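PDB 4F7A: SusD/RagB family nutrient-binding outer membrane lipoprotein from Bacteroides vulgatus, which probably binds glycans, such as mucin O-glycans, at the outer membrane surface as a SusD-type lipoprotein. Local coordinates for residues H54-G59 against V298-Y303; R204-M209 against V330-A335; V233-D238 against F339-A344; G460-D463 against M467-R470; Q475-A478 against E483-K486. All coordinates share one frame; numbering follows the deposited sequence.

Contact 1: residues H54-G59 against V298-Y303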
# COMPACT_ATOMS: atom_id res chain seq x y z
N HIS A 54 7.90 1.41 4.48
CA HIS A 54 6.60 0.75 4.49
C HIS A 54 6.69 -0.77 4.39
O HIS A 54 5.92 -1.46 5.02
CB HIS A 54 5.75 1.26 3.33
CG HIS A 54 5.75 2.74 3.20
ND1 HIS A 54 6.88 3.46 2.89
CD2 HIS A 54 4.74 3.65 3.28
CE1 HIS A 54 6.58 4.75 2.81
NE2 HIS A 54 5.29 4.89 3.05
N ASP A 55 7.57 -1.27 3.54
CA ASP A 55 7.64 -2.71 3.28
C ASP A 55 8.12 -3.46 4.52
O ASP A 55 7.77 -4.63 4.71
CB ASP A 55 8.58 -3.01 2.11
CG ASP A 55 7.95 -2.71 0.74
OD1 ASP A 55 6.75 -2.36 0.67
OD2 ASP A 55 8.68 -2.85 -0.27
N MSE A 56 8.93 -2.80 5.34
CA MSE A 56 9.36 -3.37 6.60
C MSE A 56 8.29 -3.17 7.67
O MSE A 56 7.93 -4.12 8.40
CB MSE A 56 10.69 -2.77 7.05
CG MSE A 56 11.09 -3.30 8.42
SE MSE A 56 12.84 -2.76 8.99
CE MSE A 56 12.68 -0.93 8.75
N PHE A 57 7.75 -1.95 7.78
CA PHE A 57 6.79 -1.67 8.83
C PHE A 57 5.49 -2.44 8.64
O PHE A 57 4.85 -2.81 9.63
CB PHE A 57 6.54 -0.17 8.98
CG PHE A 57 7.78 0.63 9.37
CD1 PHE A 57 8.62 0.19 10.39
CD2 PHE A 57 8.10 1.80 8.71
CE1 PHE A 57 9.74 0.92 10.72
CE2 PHE A 57 9.22 2.54 9.06
CZ PHE A 57 10.03 2.10 10.06
N SER A 58 5.17 -2.76 7.39
CA SER A 58 4.05 -3.65 7.11
C SER A 58 4.18 -5.09 7.67
O SER A 58 3.16 -5.82 7.77
CB SER A 58 3.87 -3.76 5.59
OG SER A 58 4.88 -4.56 4.99
N GLY A 59 5.40 -5.50 7.97
CA GLY A 59 5.72 -6.85 8.38
C GLY A 59 6.09 -7.80 7.26
O GLY A 59 6.46 -8.95 7.53
N VAL A 298 12.40 -12.65 9.46
CA VAL A 298 13.24 -11.78 10.24
C VAL A 298 12.43 -10.94 11.22
O VAL A 298 11.51 -10.24 10.81
CB VAL A 298 14.07 -10.87 9.30
CG1 VAL A 298 15.01 -9.94 10.09
CG2 VAL A 298 14.87 -11.76 8.28
N PRO A 299 12.76 -11.00 12.52
CA PRO A 299 12.03 -10.16 13.47
C PRO A 299 12.48 -8.70 13.38
O PRO A 299 13.68 -8.43 13.32
CB PRO A 299 12.44 -10.73 14.83
CG PRO A 299 13.82 -11.26 14.58
CD PRO A 299 13.83 -11.77 13.16
N GLN A 300 11.54 -7.77 13.39
CA GLN A 300 11.90 -6.35 13.35
C GLN A 300 12.46 -5.89 14.71
O GLN A 300 12.01 -6.33 15.77
CB GLN A 300 10.69 -5.48 12.97
CG GLN A 300 11.10 -4.10 12.44
CD GLN A 300 9.96 -3.13 12.34
OE1 GLN A 300 8.97 -3.41 11.66
NE2 GLN A 300 10.13 -1.94 12.93
N GLY A 301 13.42 -4.98 14.66
CA GLY A 301 13.90 -4.30 15.86
C GLY A 301 14.93 -5.05 16.66
O GLY A 301 15.01 -4.88 17.88
N VAL A 302 15.72 -5.90 15.99
CA VAL A 302 16.86 -6.54 16.63
C VAL A 302 18.10 -5.66 16.35
O VAL A 302 18.54 -5.54 15.21
CB VAL A 302 17.07 -7.98 16.13
CG1 VAL A 302 18.31 -8.60 16.78
CG2 VAL A 302 15.84 -8.83 16.45
N TYR A 303 18.60 -5.04 17.40
CA TYR A 303 19.65 -4.05 17.27
C TYR A 303 20.94 -4.72 16.85
O TYR A 303 21.32 -5.74 17.39
CB TYR A 303 19.87 -3.30 18.59
CG TYR A 303 21.00 -2.31 18.51
CD1 TYR A 303 20.79 -1.03 17.99
CD2 TYR A 303 22.29 -2.67 18.88
CE1 TYR A 303 21.82 -0.12 17.90
CE2 TYR A 303 23.34 -1.77 18.77
CZ TYR A 303 23.10 -0.50 18.27
OH TYR A 303 24.14 0.39 18.16
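Met56 meets Gln300 with CG and SE, its CG anti to the backbone N (chi1 176°), which carries the chain out of helix 54-57 to cross the glutamine at about a right angle. Its SE lies 4.1 Å from Gln300 CG, and its CG is 3.9 Å from Gln300 OE1. The carbonyl Met56 O stands 3.5 Å from the same OE1; as both are acceptors, no hydrogen bond can join them, and Met56 O instead takes Gly59 N at 2.9 Å. Phe57 offers the edge of its ring: Gln300 NE2 lies in the ring plane, 3.6 Å from Phe57 CE1, and the amide is turned 54° from the ring. This NE2 donates to Thr73 O, which fixes the amide beside the ring, while the phenyl group also meets Trp439 of helix 435-445. In the TPR-like fold of this SusD homologue, the contact thus joins a short helix to the long irregular connection between helix 279-282 and strand 329-332. Were Gln300 replaced by alanine, Thr73 O would probably be left without this donor and a gap is likely beside the Phe57 edge and Met56. Further on, Ser58 OG binds Asp55 O at 2.9 Å from well above the carbonyl plane. Gly59 follows with a positive phi of 91°, where a side chain would press against Ser58 O.

Contact 2: residues R204-M209 against V330-A335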
# COMPACT_ATOMS: atom_id res chain seq x y z
N ARG A 204 -11.98 4.40 -4.75
CA ARG A 204 -12.89 5.15 -3.87
C ARG A 204 -13.32 4.29 -2.69
O ARG A 204 -13.38 4.78 -1.56
CB ARG A 204 -14.12 5.64 -4.61
CG ARG A 204 -15.04 6.51 -3.76
CD ARG A 204 -16.42 6.70 -4.39
NE ARG A 204 -16.37 7.32 -5.71
CZ ARG A 204 -16.10 8.59 -5.99
NH1 ARG A 204 -15.81 9.49 -5.04
NH2 ARG A 204 -16.11 8.99 -7.28
N LEU A 205 -13.61 3.01 -2.94
CA LEU A 205 -14.00 2.13 -1.86
C LEU A 205 -12.88 1.97 -0.84
O LEU A 205 -13.12 1.95 0.37
CB LEU A 205 -14.43 0.77 -2.37
CG LEU A 205 -14.94 -0.23 -1.32
CD1 LEU A 205 -16.14 0.31 -0.56
CD2 LEU A 205 -15.29 -1.53 -2.05
N ARG A 206 -11.64 1.83 -1.32
CA ARG A 206 -10.50 1.76 -0.43
C ARG A 206 -10.44 2.98 0.48
O ARG A 206 -10.28 2.86 1.70
CB ARG A 206 -9.18 1.68 -1.21
CG ARG A 206 -7.95 1.82 -0.33
CD ARG A 206 -6.69 1.96 -1.14
NE ARG A 206 -6.20 0.71 -1.70
CZ ARG A 206 -5.23 0.65 -2.61
NH1 ARG A 206 -4.67 1.77 -3.03
NH2 ARG A 206 -4.81 -0.51 -3.08
N LEU A 207 -10.55 4.16 -0.13
CA LEU A 207 -10.45 5.41 0.63
C LEU A 207 -11.61 5.57 1.61
O LEU A 207 -11.43 6.09 2.71
CB LEU A 207 -10.40 6.59 -0.32
CG LEU A 207 -9.20 6.59 -1.26
CD1 LEU A 207 -9.20 7.83 -2.12
CD2 LEU A 207 -7.88 6.46 -0.53
N ALA A 208 -12.79 5.10 1.20
CA ALA A 208 -13.98 5.07 2.03
C ALA A 208 -13.78 4.23 3.28
O ALA A 208 -14.12 4.67 4.38
CB ALA A 208 -15.19 4.57 1.22
N MSE A 209 -13.23 3.03 3.13
CA MSE A 209 -12.96 2.21 4.30
C MSE A 209 -11.86 2.81 5.16
O MSE A 209 -11.96 2.78 6.39
CB MSE A 209 -12.65 0.77 3.94
CG MSE A 209 -13.81 0.02 3.35
SE MSE A 209 -15.45 0.03 4.38
CE MSE A 209 -16.34 1.45 3.46
N VAL A 330 1.93 -4.81 -8.59
CA VAL A 330 0.55 -4.76 -8.14
C VAL A 330 0.28 -3.53 -7.27
O VAL A 330 1.07 -3.22 -6.36
CB VAL A 330 0.21 -6.04 -7.37
CG1 VAL A 330 -1.16 -5.95 -6.79
CG2 VAL A 330 0.34 -7.27 -8.31
N LEU A 331 -0.83 -2.83 -7.56
CA LEU A 331 -1.27 -1.63 -6.83
C LEU A 331 -2.63 -1.79 -6.16
O LEU A 331 -2.85 -1.27 -5.06
CB LEU A 331 -1.32 -0.40 -7.75
CG LEU A 331 0.04 0.09 -8.26
CD1 LEU A 331 -0.16 1.27 -9.19
CD2 LEU A 331 0.97 0.43 -7.09
N LEU A 332 -3.55 -2.47 -6.84
CA LEU A 332 -4.93 -2.64 -6.33
C LEU A 332 -5.56 -3.91 -6.94
O LEU A 332 -5.73 -4.00 -8.14
CB LEU A 332 -5.76 -1.39 -6.65
CG LEU A 332 -7.07 -1.23 -5.89
CD1 LEU A 332 -7.51 0.23 -5.89
CD2 LEU A 332 -8.14 -2.13 -6.47
N THR A 333 -5.92 -4.86 -6.08
CA THR A 333 -6.34 -6.17 -6.53
C THR A 333 -7.84 -6.34 -6.34
O THR A 333 -8.46 -5.68 -5.50
CB THR A 333 -5.60 -7.30 -5.77
OG1 THR A 333 -5.95 -7.25 -4.37
CG2 THR A 333 -4.06 -7.17 -5.94
N ALA A 334 -8.38 -7.26 -7.14
CA ALA A 334 -9.70 -7.80 -6.95
C ALA A 334 -9.88 -8.37 -5.53
O ALA A 334 -10.90 -8.14 -4.87
CB ALA A 334 -9.94 -8.89 -8.01
N ALA A 335 -8.89 -9.11 -5.05
CA ALA A 335 -8.98 -9.71 -3.71
C ALA A 335 -9.18 -8.61 -2.66
O ALA A 335 -10.11 -8.68 -1.85
CB ALA A 335 -7.72 -10.58 -3.39
O HOH W 1 -2.06 1.29 -4.35
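Arg206 of helix 193-210 meets Leu331 and Leu332 at an irregularity of strand 329-332: both leucines face Ile241 across the two-stranded antiparallel sheet of 241-243 and 329-332, a classic beta bulge. Leu331 takes part through its carbonyl. Arg206 NH2 donates to Leu331 O over 2.9 Å with an N-H...O angle of 159°; the donor lies in the carbonyl plane and the acceptor only 2° out of the guanidinium plane, so the guanidinium edge meets the oxygen in the carbonyl's own plane. A water adds a second path, accepting from Arg206 NH1 at 3.0 Å and donating to Leu331 O at 2.8 Å, so that two donors grip this oxygen and two nitrogens of the arginine are tied to one carbonyl. Leu332 supplies the apolar half. Coming from the direction opposite to the arginine, it lays CD1 3.9 Å above the guanidinium plane, over its centre, with its CG 3.7 Å from Arg206 NH2. The charged group is therefore covered on one face while its edge is engaged by polar partners. Its principal charge partner is Glu336, whose OE2 forms a salt bridge with Arg206 NE, as suits a buried arginine. Thr333, just after the strand, stands at the N-cap of helix 334-346. Its OG1, placed by a chi1 of 64°, accepts the backbone N of Glu336, the very residue whose carboxylate holds Arg206 NE.

Contact 3: residues V233-D238 against F339-A344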
# COMPACT_ATOMS: atom_id res chain seq x y z
N VAL A 233 -16.84 -2.57 -9.76
CA VAL A 233 -15.55 -2.56 -9.09
C VAL A 233 -14.80 -3.81 -9.54
O VAL A 233 -15.39 -4.71 -10.16
CB VAL A 233 -15.68 -2.52 -7.55
CG1 VAL A 233 -16.33 -1.19 -7.06
CG2 VAL A 233 -16.48 -3.74 -7.01
N ILE A 234 -13.51 -3.86 -9.24
CA ILE A 234 -12.68 -4.98 -9.68
C ILE A 234 -13.05 -6.23 -8.90
O ILE A 234 -13.05 -6.22 -7.67
CB ILE A 234 -11.18 -4.63 -9.54
CG1 ILE A 234 -10.84 -3.43 -10.44
CG2 ILE A 234 -10.31 -5.85 -9.95
CD1 ILE A 234 -9.50 -2.84 -10.17
N GLU A 235 -13.39 -7.30 -9.63
CA GLU A 235 -13.82 -8.58 -9.03
C GLU A 235 -12.98 -9.78 -9.46
O GLU A 235 -12.97 -10.79 -8.76
CB GLU A 235 -15.29 -8.84 -9.42
CG GLU A 235 -16.22 -7.83 -8.76
CD GLU A 235 -17.69 -8.06 -9.06
OE1 GLU A 235 -18.01 -9.00 -9.80
OE2 GLU A 235 -18.53 -7.29 -8.55
N SER A 236 -12.29 -9.65 -10.59
CA SER A 236 -11.44 -10.72 -11.13
C SER A 236 -9.98 -10.31 -11.10
O SER A 236 -9.66 -9.18 -11.46
CB SER A 236 -11.82 -11.00 -12.60
OG SER A 236 -10.86 -11.86 -13.19
N SER A 237 -9.10 -11.24 -10.74
CA SER A 237 -7.65 -10.94 -10.68
C SER A 237 -7.07 -10.55 -12.03
O SER A 237 -6.08 -9.82 -12.09
CB SER A 237 -6.87 -12.12 -10.09
OG SER A 237 -7.29 -12.35 -8.76
N ASP A 238 -7.72 -10.98 -13.11
CA ASP A 238 -7.26 -10.61 -14.45
C ASP A 238 -7.35 -9.10 -14.66
O ASP A 238 -6.70 -8.57 -15.55
CB ASP A 238 -8.05 -11.36 -15.52
CG ASP A 238 -7.78 -12.86 -15.51
OD1 ASP A 238 -6.68 -13.28 -15.08
OD2 ASP A 238 -8.68 -13.62 -15.92
N PHE A 339 -12.34 -7.82 0.06
CA PHE A 339 -12.17 -7.62 1.50
C PHE A 339 -12.69 -6.24 1.95
O PHE A 339 -13.16 -6.08 3.06
CB PHE A 339 -10.71 -7.81 1.92
CG PHE A 339 -10.22 -9.23 1.80
CD1 PHE A 339 -10.84 -10.25 2.50
CD2 PHE A 339 -9.16 -9.56 0.97
CE1 PHE A 339 -10.40 -11.56 2.39
CE2 PHE A 339 -8.69 -10.86 0.87
CZ PHE A 339 -9.32 -11.87 1.57
N LEU A 340 -12.59 -5.24 1.07
CA LEU A 340 -13.18 -3.93 1.34
C LEU A 340 -14.70 -4.05 1.39
O LEU A 340 -15.35 -3.47 2.26
CB LEU A 340 -12.75 -2.90 0.27
CG LEU A 340 -11.30 -2.43 0.34
CD1 LEU A 340 -10.82 -1.73 -0.97
CD2 LEU A 340 -11.11 -1.53 1.58
N ARG A 341 -15.27 -4.80 0.46
CA ARG A 341 -16.70 -5.07 0.49
C ARG A 341 -17.11 -5.86 1.73
O ARG A 341 -18.16 -5.60 2.32
CB ARG A 341 -17.13 -5.82 -0.76
CG ARG A 341 -17.06 -4.97 -2.01
CD ARG A 341 -17.04 -5.78 -3.28
NE ARG A 341 -18.32 -6.35 -3.65
CZ ARG A 341 -18.63 -6.77 -4.88
NH1 ARG A 341 -17.74 -6.73 -5.86
NH2 ARG A 341 -19.85 -7.23 -5.14
N ALA A 342 -16.26 -6.79 2.16
CA ALA A 342 -16.54 -7.54 3.39
C ALA A 342 -16.61 -6.59 4.60
O ALA A 342 -17.49 -6.70 5.46
CB ALA A 342 -15.47 -8.62 3.62
N GLU A 343 -15.68 -5.66 4.67
CA GLU A 343 -15.69 -4.73 5.77
C GLU A 343 -16.89 -3.80 5.70
O GLU A 343 -17.50 -3.46 6.73
CB GLU A 343 -14.39 -3.91 5.80
CG GLU A 343 -14.41 -2.86 6.96
CD GLU A 343 -13.09 -2.12 7.14
OE1 GLU A 343 -12.14 -2.35 6.36
OE2 GLU A 343 -13.03 -1.27 8.08
N ALA A 344 -17.21 -3.34 4.49
CA ALA A 344 -18.37 -2.45 4.31
C ALA A 344 -19.63 -3.16 4.82
O ALA A 344 -20.45 -2.55 5.51
CB ALA A 344 -18.52 -2.00 2.85
O HOH W 2 -14.74 -7.07 -5.67
O HOH W 3 -20.87 -8.35 -7.71
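Glu235 and Arg341 form a salt bridge between helix 334-346 and the loop that leads from helix 216-228 to strand 241-243, tying a connecting segment to a helix of this TPR-like protein. The bridge runs through one nitrogen: Arg341 NH1 donates to Glu235 OE2 at 2.9 Å, nearly straight at 168°. The oxygen lies close to the guanidinium plane, yet it is met from above its own carboxylate plane (38° out), and the two flat groups are turned 44° apart, so this is no two-point, coplanar pairing. Arg341 NH2 has its principal partner elsewhere, in a salt bridge with Glu354, and Trp338 makes a cation-pi contact with the arginine.

Two waters extend the polar network, one at NH2 and one at NH1. The first donates to Glu235 OE2 at 2.7 Å and accepts from Arg341 NH2 at 3.0 Å, bridging the ion pair where no direct bond forms. The other accepts from Arg341 NH1 and donates to Ile234 O at 2.8 Å, so NH1 serves side chain and solvent at once.

A van der Waals contact comes from Val233 of the same loop. Its CG2, set between the backbone N and the carbonyl carbon, approaches Arg341 NH1 obliquely to 3.4 Å.

Contact 4: residues G460-D463 against M467-R470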
# COMPACT_ATOMS: atom_id res chain seq x y z
N GLY A 460 11.90 7.72 22.95
CA GLY A 460 10.56 7.99 23.48
C GLY A 460 9.54 8.57 22.49
O GLY A 460 8.40 8.83 22.89
N THR A 461 9.91 8.74 21.21
CA THR A 461 9.00 9.37 20.23
C THR A 461 7.98 8.40 19.63
O THR A 461 6.91 8.82 19.19
CB THR A 461 9.78 10.07 19.10
OG1 THR A 461 10.56 9.10 18.39
CG2 THR A 461 10.70 11.20 19.67
N ILE A 462 8.30 7.11 19.66
CA ILE A 462 7.40 6.04 19.23
C ILE A 462 7.22 5.01 20.35
O ILE A 462 8.20 4.57 20.97
CB ILE A 462 7.95 5.32 18.00
CG1 ILE A 462 8.28 6.34 16.89
CG2 ILE A 462 6.92 4.28 17.49
CD1 ILE A 462 8.89 5.77 15.63
N ASP A 463 5.97 4.62 20.60
CA ASP A 463 5.62 3.65 21.63
C ASP A 463 5.69 2.24 21.04
O ASP A 463 5.16 1.96 19.96
CB ASP A 463 4.21 3.92 22.16
CG ASP A 463 3.80 2.98 23.29
OD1 ASP A 463 4.33 3.17 24.43
OD2 ASP A 463 2.97 2.08 23.05
N MSE A 467 2.98 1.18 18.36
CA MSE A 467 3.77 1.02 17.14
C MSE A 467 3.82 2.32 16.33
O MSE A 467 3.06 3.28 16.61
CB MSE A 467 3.29 -0.17 16.28
CG MSE A 467 3.02 -1.44 17.07
SE MSE A 467 2.58 -2.95 15.93
CE MSE A 467 4.37 -3.20 15.20
N ILE A 468 4.72 2.33 15.36
CA ILE A 468 4.93 3.50 14.52
C ILE A 468 3.62 3.89 13.81
O ILE A 468 2.86 3.02 13.32
CB ILE A 468 6.13 3.28 13.54
CG1 ILE A 468 6.41 4.55 12.75
CG2 ILE A 468 5.90 2.07 12.58
CD1 ILE A 468 7.74 4.47 11.91
N ARG A 469 3.34 5.19 13.80
CA ARG A 469 2.07 5.72 13.30
C ARG A 469 2.17 6.42 11.94
O ARG A 469 1.16 6.62 11.28
CB ARG A 469 1.51 6.74 14.30
CG ARG A 469 1.19 6.22 15.70
CD ARG A 469 -0.02 5.26 15.69
NE ARG A 469 0.38 3.88 15.47
CZ ARG A 469 -0.41 2.93 14.95
NH1 ARG A 469 -1.63 3.24 14.50
NH2 ARG A 469 0.03 1.67 14.85
N ARG A 470 3.38 6.84 11.58
CA ARG A 470 3.61 7.67 10.41
C ARG A 470 5.11 7.85 10.25
O ARG A 470 5.89 7.50 11.13
CB ARG A 470 2.97 9.06 10.57
CG ARG A 470 3.59 9.92 11.68
CD ARG A 470 2.89 11.23 11.86
NE ARG A 470 3.19 12.19 10.81
CZ ARG A 470 4.22 13.05 10.80
NH1 ARG A 470 5.10 13.09 11.80
NH2 ARG A 470 4.34 13.90 9.79
O HOH W 4 3.75 5.13 18.74
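Ile462 and Ile468 carry the apolar part, their side chains meeting at a slant. Ile462 CD1 lies 4.0 Å from Ile468 CG1 and nearly as close to Ile468 CD1, while the other branch, CG2, is set against the backbone, 3.6 Å from Ile468 N. With CG1 anti to the carbonyl carbon (chi1 -53°) and CG2 anti to the backbone N, both branches of Ile462 are used at once, one on side chain and one on main chain. With alanine here both branches are gone, which would probably open a gap beside Ile468 CG1 and CD1 and uncover the backbone between Met467 and Ile468. Around this pair, Tyr75 packs on Ile462 and its OH accepts from Ile468 N, and Trp439 of helix 435-445 touches Ile468.

Direct hydrogen bonding closes the chain on itself. Met467 N donates to Asp463 O at 2.8 Å, with an N-H...O angle of 143° and the donor tilted from the carbonyl plane. A bond from a residue to the carbonyl four positions earlier, with CA atoms 5.5 Å apart, is that of an alpha-turn, here reversing the irregular chain between helices 435-445 and 475-480. Within the turn, Asp463 OD2 accepts from Ile466 N.

Water completes the opposite direction of the pair: one molecule accepts from Asp463 N and donates to Met467 O, each at 2.9 Å. That carbonyl also receives Arg469 NE at 3.0 Å, along a nearly straight bond (167°) from above the carbonyl plane, while Arg469 NH1 reaches Asp505 in a salt bridge.

Contact 5: residues Q475-A478 against E483-K486. With GOL (glycerol), chain B.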
# COMPACT_ATOMS: atom_id res chain seq x y z
N GLN A 475 12.64 16.54 5.96
CA GLN A 475 13.52 17.63 6.35
C GLN A 475 14.19 18.28 5.15
O GLN A 475 14.60 19.43 5.24
CB GLN A 475 14.55 17.21 7.39
CG GLN A 475 13.94 17.09 8.80
CD GLN A 475 13.37 18.42 9.29
OE1 GLN A 475 14.05 19.46 9.30
NE2 GLN A 475 12.12 18.39 9.72
N ASP A 476 14.29 17.58 4.01
CA ASP A 476 14.81 18.22 2.79
C ASP A 476 13.85 19.30 2.33
O ASP A 476 14.27 20.41 1.99
CB ASP A 476 15.06 17.17 1.69
CG ASP A 476 15.96 16.06 2.18
OD1 ASP A 476 17.16 16.33 2.33
OD2 ASP A 476 15.46 14.95 2.51
N ASP A 477 12.55 19.00 2.35
CA ASP A 477 11.55 20.02 2.06
C ASP A 477 11.52 21.12 3.15
O ASP A 477 11.43 22.31 2.83
CB ASP A 477 10.17 19.38 1.88
CG ASP A 477 9.21 20.27 1.10
OD1 ASP A 477 8.76 21.27 1.69
OD2 ASP A 477 8.88 19.95 -0.07
N ALA A 478 11.62 20.74 4.42
CA ALA A 478 11.65 21.73 5.51
C ALA A 478 12.81 22.73 5.36
O ALA A 478 12.65 23.91 5.65
CB ALA A 478 11.69 21.06 6.85
N GLU A 483 8.49 27.87 6.36
CA GLU A 483 7.09 28.25 6.60
C GLU A 483 6.17 27.07 6.28
O GLU A 483 5.29 26.73 7.09
CB GLU A 483 6.71 29.49 5.78
CG GLU A 483 5.25 29.94 5.93
CD GLU A 483 4.97 30.61 7.26
OE1 GLU A 483 5.90 30.74 8.08
OE2 GLU A 483 3.81 31.01 7.48
N GLN A 484 6.37 26.42 5.14
CA GLN A 484 5.55 25.25 4.83
C GLN A 484 5.68 24.15 5.89
O GLN A 484 4.69 23.51 6.24
CB GLN A 484 5.88 24.68 3.46
CG GLN A 484 5.05 23.47 3.10
CD GLN A 484 5.15 23.17 1.65
OE1 GLN A 484 4.41 23.74 0.84
NE2 GLN A 484 6.11 22.31 1.28
N TYR A 485 6.90 23.92 6.38
CA TYR A 485 7.10 22.91 7.42
C TYR A 485 6.27 23.26 8.67
O TYR A 485 5.62 22.38 9.25
CB TYR A 485 8.58 22.80 7.78
CG TYR A 485 8.81 21.82 8.88
CD1 TYR A 485 8.59 20.45 8.68
CD2 TYR A 485 9.22 22.24 10.15
CE1 TYR A 485 8.78 19.53 9.71
CE2 TYR A 485 9.43 21.30 11.20
CZ TYR A 485 9.20 19.95 10.96
OH TYR A 485 9.39 19.02 11.96
N LYS A 486 6.28 24.53 9.06
CA LYS A 486 5.46 24.97 10.18
C LYS A 486 3.97 24.68 9.89
O LYS A 486 3.25 24.18 10.77
CB LYS A 486 5.65 26.45 10.47
CG LYS A 486 4.67 26.97 11.57
CD LYS A 486 4.73 28.46 11.76
CE LYS A 486 4.25 29.24 10.53
NZ LYS A 486 4.17 30.71 10.82
C1 GOL B . 5.95 20.45 -2.07
O1 GOL B . 6.89 21.14 -1.26
C2 GOL B . 6.18 20.77 -3.55
O2 GOL B . 7.52 20.50 -3.91
C3 GOL B . 5.91 22.24 -3.83
O3 GOL B . 4.61 22.52 -3.37
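Ala478 and Tyr485 bring the two backbones within 5.1 Å, CA to CA, a distance that the small alanine side chain permits. Ala478 CB points at the start of the tyrosine, 3.6 Å from Tyr485 CG and 3.7 Å from Tyr485 CB, in an oblique approach. Tyr485 CG stands anti to the backbone N (chi1 178°), which swings the ring across to helix 475-480. Farther out along the ring comes Gln475, whose bent chain brings NE2 to 3.5 Å from Tyr485 CE1, the amide plane lying almost perpendicular to the ring. The hydroxyl at the far end has its polar partner outside, in Asp496 OD2.

The two elements are consecutive short helices joined by a one-residue link: helix 475-480 is followed, after the single residue Asp481, by helix 482-492, and Asp481 OD1 accepts Gln484 N in the first turn of the second helix. On the other side of the junction the contact is polar. Gln484 NE2 meets Asp477 OD1 at 2.9 Å, but the N-H...O angle of 125° makes this bond weak, although amide and carboxylate lie not far from parallel. A glycerol, probably from the crystallisation liquor, bridges the same residues as well, with a straighter bond from Gln484 NE2, which donates to its O1 at 2.9 Å and 158°; that hydroxyl donates to Asp477 OD2 at 2.6 Å. Trp86 NE1 also binds Asp477 OD2, and Gln484 OE1 is hydrogen-bonded to Ser147 OG.

In the fold
Contacts 2 and 3 share helix 334-346 and lie with centres 7 Å apart, touching where Ala334 CB packs on the 233-238 loop and Leu340 on helix 193-210. Both are buried, turn on one arginine and add water bridges, but contact 2 gives it a carbonyl and a leucine cover, whereas contact 3, with one exposed partner, gives it a carboxylate. Contacts 1 and 4, across the chain's centre from contact 3, are buried too and join through Phe57 CE2 and Ile468 CD1, 3.7 Å apart; contact 1 is van der Waals alone across its segments, while contact 4 adds a backbone hydrogen bond and a water bridge to its isoleucine pair. Contact 5 alone is at the surface, 25 Å from the centre.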